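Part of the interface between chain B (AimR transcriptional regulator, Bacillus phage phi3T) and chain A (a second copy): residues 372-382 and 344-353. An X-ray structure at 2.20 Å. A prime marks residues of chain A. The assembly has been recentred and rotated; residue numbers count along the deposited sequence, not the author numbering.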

# COMPACT_ATOMS: atom_id res chain seq x y z
N ALA B 372 -3.19 -17.53 -30.32
CA ALA B 372 -2.69 -16.23 -29.88
C ALA B 372 -1.23 -16.35 -29.43
O ALA B 372 -0.78 -17.41 -29.00
CB ALA B 372 -3.54 -15.68 -28.73
N ASP B 373 -0.50 -15.25 -29.56
CA ASP B 373 0.91 -15.23 -29.20
C ASP B 373 1.07 -15.51 -27.71
O ASP B 373 0.50 -14.80 -26.87
CB ASP B 373 1.53 -13.89 -29.57
CG ASP B 373 3.04 -13.91 -29.52
OD1 ASP B 373 3.61 -14.95 -29.15
OD2 ASP B 373 3.66 -12.87 -29.84
N LEU B 374 1.85 -16.55 -27.38
CA LEU B 374 1.91 -17.01 -25.99
C LEU B 374 2.58 -15.99 -25.08
O LEU B 374 2.11 -15.74 -23.97
CB LEU B 374 2.65 -18.35 -25.91
CG LEU B 374 2.88 -18.88 -24.48
CD1 LEU B 374 1.55 -19.07 -23.75
CD2 LEU B 374 3.68 -20.18 -24.48
N GLU B 375 3.69 -15.39 -25.52
CA GLU B 375 4.42 -14.47 -24.65
C GLU B 375 3.58 -13.24 -24.32
O GLU B 375 3.63 -12.73 -23.19
CB GLU B 375 5.75 -14.07 -25.28
CG GLU B 375 5.73 -13.96 -26.79
CD GLU B 375 6.49 -15.08 -27.48
OE1 GLU B 375 6.05 -16.24 -27.39
OE2 GLU B 375 7.54 -14.79 -28.09
N LEU B 376 2.81 -12.75 -25.29
CA LEU B 376 1.88 -11.66 -25.02
C LEU B 376 0.85 -12.06 -23.98
O LEU B 376 0.52 -11.28 -23.08
CB LEU B 376 1.19 -11.22 -26.32
CG LEU B 376 1.86 -10.17 -27.22
CD1 LEU B 376 3.34 -10.45 -27.47
CD2 LEU B 376 1.13 -10.06 -28.55
N LEU B 377 0.34 -13.30 -24.07
CA LEU B 377 -0.62 -13.78 -23.09
C LEU B 377 0.00 -13.86 -21.70
O LEU B 377 -0.65 -13.55 -20.70
CB LEU B 377 -1.16 -15.15 -23.52
CG LEU B 377 -1.91 -15.19 -24.84
CD1 LEU B 377 -2.18 -16.62 -25.27
CD2 LEU B 377 -3.21 -14.40 -24.77
N ASN B 378 1.27 -14.27 -21.63
CA ASN B 378 1.97 -14.26 -20.36
C ASN B 378 2.10 -12.85 -19.82
O ASN B 378 2.03 -12.63 -18.60
CB ASN B 378 3.35 -14.91 -20.51
CG ASN B 378 3.28 -16.38 -20.86
OD1 ASN B 378 2.34 -17.08 -20.49
ND2 ASN B 378 4.29 -16.86 -21.58
N LEU B 379 2.28 -11.87 -20.71
CA LEU B 379 2.35 -10.48 -20.26
C LEU B 379 0.99 -9.98 -19.79
O LEU B 379 0.92 -9.07 -18.96
CB LEU B 379 2.89 -9.59 -21.37
CG LEU B 379 4.31 -9.90 -21.85
CD1 LEU B 379 4.70 -8.97 -22.99
CD2 LEU B 379 5.31 -9.79 -20.71
N ILE B 380 -0.10 -10.55 -20.31
CA ILE B 380 -1.43 -10.16 -19.84
C ILE B 380 -1.66 -10.66 -18.42
O ILE B 380 -2.35 -10.01 -17.62
CB ILE B 380 -2.51 -10.68 -20.80
CG1 ILE B 380 -2.33 -10.07 -22.19
CG2 ILE B 380 -3.90 -10.36 -20.27
CD1 ILE B 380 -3.27 -10.64 -23.23
N SER B 381 -1.07 -11.80 -18.06
CA SER B 381 -1.36 -12.44 -16.78
C SER B 381 -0.67 -11.77 -15.59
O SER B 381 -0.89 -12.20 -14.46
CB SER B 381 -0.95 -13.92 -16.82
OG SER B 381 0.46 -14.05 -16.88
N ILE B 382 0.13 -10.74 -15.82
CA ILE B 382 0.84 -10.08 -14.72
C ILE B 382 0.44 -8.61 -14.62
O ILE B 382 -0.71 -8.25 -14.85
CB ILE B 382 2.37 -10.24 -14.88
CG1 ILE B 382 2.81 -9.86 -16.30
CG2 ILE B 382 2.79 -11.66 -14.56
CD1 ILE B 382 3.29 -8.43 -16.43
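Chain A 344-353: YYKSIRYFKK

The two copies of AimR meet here through a side-by-side, nearly parallel pairing of helices, a mostly apolar contact centred on Leu379 and Tyr345′. Residues 344′-353′ of chain A are helical throughout, continuing a helix that begins earlier in the chain, and each amide from Ile348′ to Lys353′ bonds to the carbonyl four residues before it. On chain B the helix is shorter, spanning 374-380, with Asp373 at its N-cap position; near its C-terminal end Ser381 OG donates to Asn378 O at 2.7 Å.

The two axes run in the same N-to-C direction, inclined by only 8°, and approach to 11.0 Å. Such a spacing leaves the backbones well apart, so the gap is filled by side chains. The register places Leu379 beside Tyr345′, with CA atoms 7.5 Å apart, and Ile382 beside Lys352′, with CA atoms 7.6 Å apart. Together the stretches bury 475 Å².

Leu379 has the largest covered area, 100 Å². Its CA-to-CB bond points sideways, but the m,t rotamer brings the end of the side chain nearer to chain A. There Leu379 CD1 lies 3.6 Å from Tyr345′ CD1 and 3.7 Å from Ile348′ CD1, packing against two residues roughly one helical turn apart. Leu379 CD2 also rests over one face of the Arg349′ guanidinium, 4.0 Å from Arg349′ NE. The CA-to-CB bond of the arginine is sideways as well, but the end of its side chain comes nearer to chain B, where Arg349′ NH2 lies 4.2 Å from Asn378 CB.

Tyr345′ points toward chain B and reaches the first turn of its helix. Its hydroxyl lies 3.2 Å from Glu375 CG, and Tyr345′ OH donates a weak hydrogen bond to Glu375 OE2 at 3.5 Å. Leu376 points away at CA-to-CB, yet its end returns to place Leu376 CD1 4.1 Å from Tyr345′ CE1.

At the other end, the CA-to-CB bonds of Ile382 and Lys352′ each point toward the other stretch, and Ile382 CD1 packs 3.6 Å from Lys352′ CG, against the aliphatic part of the lysine. The ammonium group extends beyond this contact to water. Water 2 accepts from Lys352′ NZ at 2.8 Å and donates to Ile382 O at 2.9 Å, bridging the two chains. Water 1 lies 2.6 Å from Leu379 O and accepts a weak bond from Lys352′ NZ at 3.1 Å, so the ammonium group is linked to the end of the chain B stretch through water.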

# COMPACT_ATOMS: atom_id res chain seq x y z
N TYR A 344 11.93 -6.10 -24.85
CA TYR A 344 10.68 -5.37 -24.67
C TYR A 344 9.77 -6.07 -23.67
O TYR A 344 9.04 -5.40 -22.93
CB TYR A 344 9.98 -5.20 -26.02
CG TYR A 344 10.79 -4.38 -27.01
CD1 TYR A 344 11.25 -3.11 -26.67
CD2 TYR A 344 11.09 -4.87 -28.27
CE1 TYR A 344 11.99 -2.36 -27.57
CE2 TYR A 344 11.83 -4.12 -29.17
CZ TYR A 344 12.28 -2.87 -28.81
OH TYR A 344 13.01 -2.12 -29.71
N TYR A 345 9.80 -7.41 -23.63
CA TYR A 345 9.04 -8.14 -22.62
C TYR A 345 9.54 -7.79 -21.21
O TYR A 345 8.74 -7.53 -20.31
CB TYR A 345 9.14 -9.64 -22.87
CG TYR A 345 8.62 -10.10 -24.21
CD1 TYR A 345 7.67 -9.35 -24.90
CD2 TYR A 345 9.07 -11.28 -24.79
CE1 TYR A 345 7.19 -9.76 -26.13
CE2 TYR A 345 8.59 -11.70 -26.02
CZ TYR A 345 7.66 -10.94 -26.69
OH TYR A 345 7.18 -11.35 -27.91
N LYS A 346 10.86 -7.78 -21.02
CA LYS A 346 11.42 -7.45 -19.72
C LYS A 346 11.12 -6.00 -19.35
O LYS A 346 10.80 -5.70 -18.19
CB LYS A 346 12.92 -7.72 -19.70
CG LYS A 346 13.28 -9.20 -19.83
CD LYS A 346 14.70 -9.49 -19.35
CE LYS A 346 15.70 -9.46 -20.49
NZ LYS A 346 15.50 -10.59 -21.44
N SER A 347 11.23 -5.09 -20.32
CA SER A 347 10.83 -3.71 -20.09
C SER A 347 9.39 -3.63 -19.59
O SER A 347 9.09 -2.91 -18.63
CB SER A 347 11.00 -2.89 -21.38
OG SER A 347 10.33 -1.65 -21.28
N ILE A 348 8.49 -4.37 -20.23
CA ILE A 348 7.09 -4.40 -19.80
C ILE A 348 6.99 -4.91 -18.37
O ILE A 348 6.26 -4.35 -17.55
CB ILE A 348 6.25 -5.25 -20.77
CG1 ILE A 348 6.12 -4.56 -22.12
CG2 ILE A 348 4.87 -5.53 -20.18
CD1 ILE A 348 5.49 -5.41 -23.19
N ARG A 349 7.72 -5.98 -18.05
CA ARG A 349 7.63 -6.55 -16.71
C ARG A 349 8.11 -5.57 -15.65
O ARG A 349 7.56 -5.51 -14.54
CB ARG A 349 8.42 -7.86 -16.63
CG ARG A 349 7.79 -8.99 -17.42
CD ARG A 349 8.62 -10.27 -17.34
NE ARG A 349 8.03 -11.33 -18.15
CZ ARG A 349 7.10 -12.18 -17.71
NH1 ARG A 349 6.65 -12.09 -16.47
NH2 ARG A 349 6.61 -13.11 -18.52
N TYR A 350 9.13 -4.76 -15.97
CA TYR A 350 9.62 -3.81 -14.98
C TYR A 350 8.71 -2.59 -14.86
O TYR A 350 8.52 -2.06 -13.76
CB TYR A 350 11.05 -3.40 -15.32
CG TYR A 350 12.06 -4.42 -14.85
CD1 TYR A 350 12.32 -4.60 -13.50
CD2 TYR A 350 12.75 -5.21 -15.76
CE1 TYR A 350 13.23 -5.54 -13.07
CE2 TYR A 350 13.67 -6.15 -15.34
CZ TYR A 350 13.91 -6.31 -13.99
OH TYR A 350 14.83 -7.24 -13.55
N PHE A 351 8.12 -2.14 -15.97
CA PHE A 351 7.10 -1.09 -15.88
C PHE A 351 5.89 -1.57 -15.09
O PHE A 351 5.25 -0.77 -14.39
CB PHE A 351 6.68 -0.63 -17.27
CG PHE A 351 7.62 0.37 -17.89
CD1 PHE A 351 8.02 1.48 -17.17
CD2 PHE A 351 8.10 0.19 -19.17
CE1 PHE A 351 8.88 2.41 -17.73
CE2 PHE A 351 8.97 1.11 -19.73
CZ PHE A 351 9.36 2.22 -19.01
N LYS A 352 5.56 -2.85 -15.18
CA LYS A 352 4.48 -3.40 -14.37
C LYS A 352 4.86 -3.45 -12.89
O LYS A 352 4.07 -3.06 -12.02
CB LYS A 352 4.11 -4.80 -14.86
CG LYS A 352 3.29 -4.82 -16.13
CD LYS A 352 1.85 -4.43 -15.86
CE LYS A 352 0.98 -4.76 -17.06
NZ LYS A 352 -0.47 -4.54 -16.78
N LYS A 353 6.08 -3.92 -12.60
CA LYS A 353 6.51 -4.01 -11.21
C LYS A 353 6.59 -2.65 -10.54
O LYS A 353 6.40 -2.54 -9.32
CB LYS A 353 7.87 -4.72 -11.12
CG LYS A 353 7.80 -6.23 -11.30
CD LYS A 353 9.17 -6.85 -11.08
CE LYS A 353 9.15 -8.36 -11.25
NZ LYS A 353 10.50 -8.95 -11.04
O HOH W 1 -0.53 -7.53 -17.50
O HOH W 2 -1.06 -5.46 -14.15